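Local coordinates for putative metal-dependent hydrolase (Bacillus subtilis, PDB 6KNS), which adopts the metallo-beta-lactamase fold, binds zinc and calcium ions, and is probably a hydrolase, perhaps related in activity to the tRNA 3'-processing endoribonucleases, at residues T10-Y15 / S43-K48. Sequence-based numbering, arbitrary orientation.
Sequences TVIGCY and SAVLSK
The last residues of strand 7-13, where I12 packs on V45 and K48, lie against the first turn of helix 45-49, and no hydrogen bond crosses between the segments; the turn itself is closed by K48 N to A44 O (3.2 Å), A44 being the N-cap. Near the end of the strand, I12 and G13 both face G27 in a classic beta bulge, and I12 takes a helix-like psi of -39° there.

The contact centres on one methyl group. A chi1 of -55° puts CG1 of I12 beside the backbone N and leaves CG2 anti to it, facing the helix, where it lies between two residues three apart. I12 CG2 comes within 3.4 Å of V45 O, so it meets a carbonyl oxygen as well as two side chains. On the K48 side its neighbour is CB, 3.6 Å from I12 CG2. The V45 side chain adds CG1, at 3.9 Å from the same I12 CG2. K48 runs past I12 in the opposite direction, and its aliphatic chain passes the strand carbonyl, CD lying 3.7 Å from I12 O. Beyond this the chain bends at chi4 (-81°) and NZ hydrogen-bonds to N22 O, while I12 O is itself satisfied by S244 OG.

This apolar packing joins the first turn of the short helix 45-49 to an inner strand of a metallo-beta-lactamase sheet, the V45 side chain being about 8 Å from those of the zinc ligands D69 and H70. L46 packs on helix 74-86, and S43 and S47 meet the second subunit, which places the start of helix 45-49 between the sheet of its own chain and the dimer interface.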
ATOM      1  N   THR A  10      -7.760 -13.386  11.251  1.00 19.86           N
ATOM      2  CA  THR A  10      -7.905 -11.958  11.569  1.00 19.81           C
ATOM      3  C   THR A  10      -8.012 -11.158  10.277  1.00 19.16           C
ATOM      4  O   THR A  10      -7.119 -11.241   9.425  1.00 18.57           O
ATOM      5  CB  THR A  10      -6.727 -11.409  12.365  1.00 20.31           C
ATOM      6  OG1 THR A  10      -6.513 -12.213  13.522  1.00 20.10           O
ATOM      7  CG2 THR A  10      -6.983  -9.904  12.799  1.00 18.03           C
ATOM      8  N   VAL A  11      -9.097 -10.403  10.105  1.00 18.62           N
ATOM      9  CA  VAL A  11      -9.206  -9.575   8.899  1.00 17.95           C
ATOM     10  C   VAL A  11      -8.223  -8.411   9.038  1.00 18.27           C
ATOM     11  O   VAL A  11      -8.206  -7.743  10.044  1.00 18.25           O
ATOM     12  CB  VAL A  11     -10.628  -9.047   8.696  1.00 18.10           C
ATOM     13  CG1 VAL A  11     -10.696  -8.116   7.490  1.00 15.06           C
ATOM     14  CG2 VAL A  11     -11.624 -10.225   8.561  1.00 17.33           C
ATOM     15  N   ILE A  12      -7.368  -8.223   8.048  1.00 19.04           N
ATOM     16  CA  ILE A  12      -6.376  -7.145   8.089  1.00 18.19           C
ATOM     17  C   ILE A  12      -6.897  -5.997   7.275  1.00 18.60           C
ATOM     18  O   ILE A  12      -6.760  -4.847   7.673  1.00 18.45           O
ATOM     19  CB  ILE A  12      -5.017  -7.574   7.565  1.00 17.85           C
ATOM     20  CG1 ILE A  12      -4.539  -8.806   8.325  1.00 19.07           C
ATOM     21  CG2 ILE A  12      -4.004  -6.411   7.721  1.00 16.38           C
ATOM     22  CD1 ILE A  12      -4.365  -8.611   9.820  1.00 17.40           C
ATOM     23  N   GLY A  13      -7.541  -6.296   6.144  1.00 18.33           N
ATOM     24  CA  GLY A  13      -8.192  -5.211   5.375  1.00 18.30           C
ATOM     25  C   GLY A  13      -9.298  -5.799   4.521  1.00 18.21           C
ATOM     26  O   GLY A  13      -9.233  -6.961   4.119  1.00 17.87           O
ATOM     27  N   CYS A  14     -10.301  -5.007   4.241  1.00 18.21           N
ATOM     28  CA  CYS A  14     -11.541  -5.573   3.727  1.00 19.58           C
ATOM     29  C   CYS A  14     -12.283  -4.743   2.679  1.00 19.30           C
ATOM     30  O   CYS A  14     -13.365  -5.182   2.219  1.00 19.95           O
ATOM     31  CB  CYS A  14     -12.482  -5.875   4.908  1.00 20.27           C
ATOM     32  SG  CYS A  14     -12.923  -4.405   5.751  1.00 23.66           S
ATOM     33  N   TYR A  15     -11.727  -3.591   2.271  1.00 18.48           N
ATOM     34  CA  TYR A  15     -12.340  -2.802   1.192  1.00 18.27           C
ATOM     35  C   TYR A  15     -12.034  -3.277  -0.217  1.00 18.03           C
ATOM     36  O   TYR A  15     -10.915  -3.721  -0.517  1.00 17.70           O
ATOM     37  CB  TYR A  15     -12.008  -1.296   1.319  1.00 18.75           C
ATOM     38  CG  TYR A  15     -12.925  -0.621   2.330  1.00 18.15           C
ATOM     39  CD1 TYR A  15     -14.118  -0.044   1.936  1.00 19.92           C
ATOM     40  CD2 TYR A  15     -12.605  -0.619   3.668  1.00 19.31           C
ATOM     41  CE1 TYR A  15     -14.972   0.511   2.854  1.00 20.72           C
ATOM     42  CE2 TYR A  15     -13.444  -0.064   4.616  1.00 22.35           C
ATOM     43  CZ  TYR A  15     -14.633   0.488   4.197  1.00 22.69           C
ATOM     44  OH  TYR A  15     -15.433   1.086   5.119  1.00 25.58           O
ATOM     45  N   SER A  43      -3.724  -2.888  -0.341  1.00 16.78           N
ATOM     46  CA  SER A  43      -3.314  -1.514   0.080  1.00 16.94           C
ATOM     47  C   SER A  43      -3.419  -1.329   1.606  1.00 17.17           C
ATOM     48  O   SER A  43      -4.449  -1.635   2.200  1.00 18.04           O
ATOM     49  CB  SER A  43      -4.189  -0.477  -0.632  1.00 16.60           C
ATOM     50  OG  SER A  43      -3.689   0.842  -0.496  1.00 16.13           O
ATOM     51  N   ALA A  44      -2.347  -0.828   2.227  1.00 16.78           N
ATOM     52  CA  ALA A  44      -2.273  -0.612   3.666  1.00 16.29           C
ATOM     53  C   ALA A  44      -2.343  -1.904   4.494  1.00 16.32           C
ATOM     54  O   ALA A  44      -2.451  -1.844   5.732  1.00 15.02           O
ATOM     55  CB  ALA A  44      -3.348   0.420   4.164  1.00 15.91           C
ATOM     56  N   VAL A  45      -2.212  -3.061   3.852  1.00 16.29           N
ATOM     57  CA  VAL A  45      -2.282  -4.310   4.568  1.00 16.36           C
ATOM     58  C   VAL A  45      -1.033  -4.537   5.400  1.00 18.19           C
ATOM     59  O   VAL A  45      -1.140  -4.957   6.554  1.00 17.55           O
ATOM     60  CB  VAL A  45      -2.591  -5.475   3.626  1.00 16.96           C
ATOM     61  CG1 VAL A  45      -2.257  -6.837   4.303  1.00 15.74           C
ATOM     62  CG2 VAL A  45      -4.062  -5.346   3.223  1.00 13.27           C
ATOM     63  N   LEU A  46       0.146  -4.224   4.867  1.00 18.71           N
ATOM     64  CA  LEU A  46       1.353  -4.394   5.684  1.00 20.27           C
ATOM     65  C   LEU A  46       1.341  -3.534   6.914  1.00 20.99           C
ATOM     66  O   LEU A  46       1.667  -4.010   8.028  1.00 21.94           O
ATOM     67  CB  LEU A  46       2.619  -4.058   4.909  1.00 21.43           C
ATOM     68  CG  LEU A  46       3.326  -5.105   4.091  1.00 23.55           C
ATOM     69  CD1 LEU A  46       4.811  -4.613   3.743  1.00 21.15           C
ATOM     70  CD2 LEU A  46       3.317  -6.452   4.830  1.00 23.04           C
ATOM     71  N   SER A  47       0.969  -2.260   6.744  1.00 20.31           N
ATOM     72  CA  SER A  47       0.871  -1.358   7.870  1.00 19.53           C
ATOM     73  C   SER A  47      -0.000  -1.930   9.002  1.00 20.55           C
ATOM     74  O   SER A  47       0.367  -1.892  10.194  1.00 21.13           O
ATOM     75  CB  SER A  47       0.309  -0.027   7.420  1.00 19.44           C
ATOM     76  OG  SER A  47       0.243   0.916   8.481  1.00 18.12           O
ATOM     77  N   LYS A  48      -1.153  -2.447   8.640  1.00 19.91           N
ATOM     78  CA  LYS A  48      -2.082  -2.995   9.623  1.00 20.33           C
ATOM     79  C   LYS A  48      -1.613  -4.360  10.134  1.00 19.98           C
ATOM     80  O   LYS A  48      -1.704  -4.627  11.330  1.00 20.50           O
ATOM     81  CB  LYS A  48      -3.495  -3.060   9.045  1.00 19.94           C
ATOM     82  CG  LYS A  48      -4.037  -1.652   8.790  1.00 22.84           C
ATOM     83  CD  LYS A  48      -5.528  -1.565   8.919  1.00 23.80           C
ATOM     84  CE  LYS A  48      -6.044  -0.156   8.568  1.00 23.86           C
ATOM     85  NZ  LYS A  48      -5.921   0.818   9.663  1.00 19.31           N
TER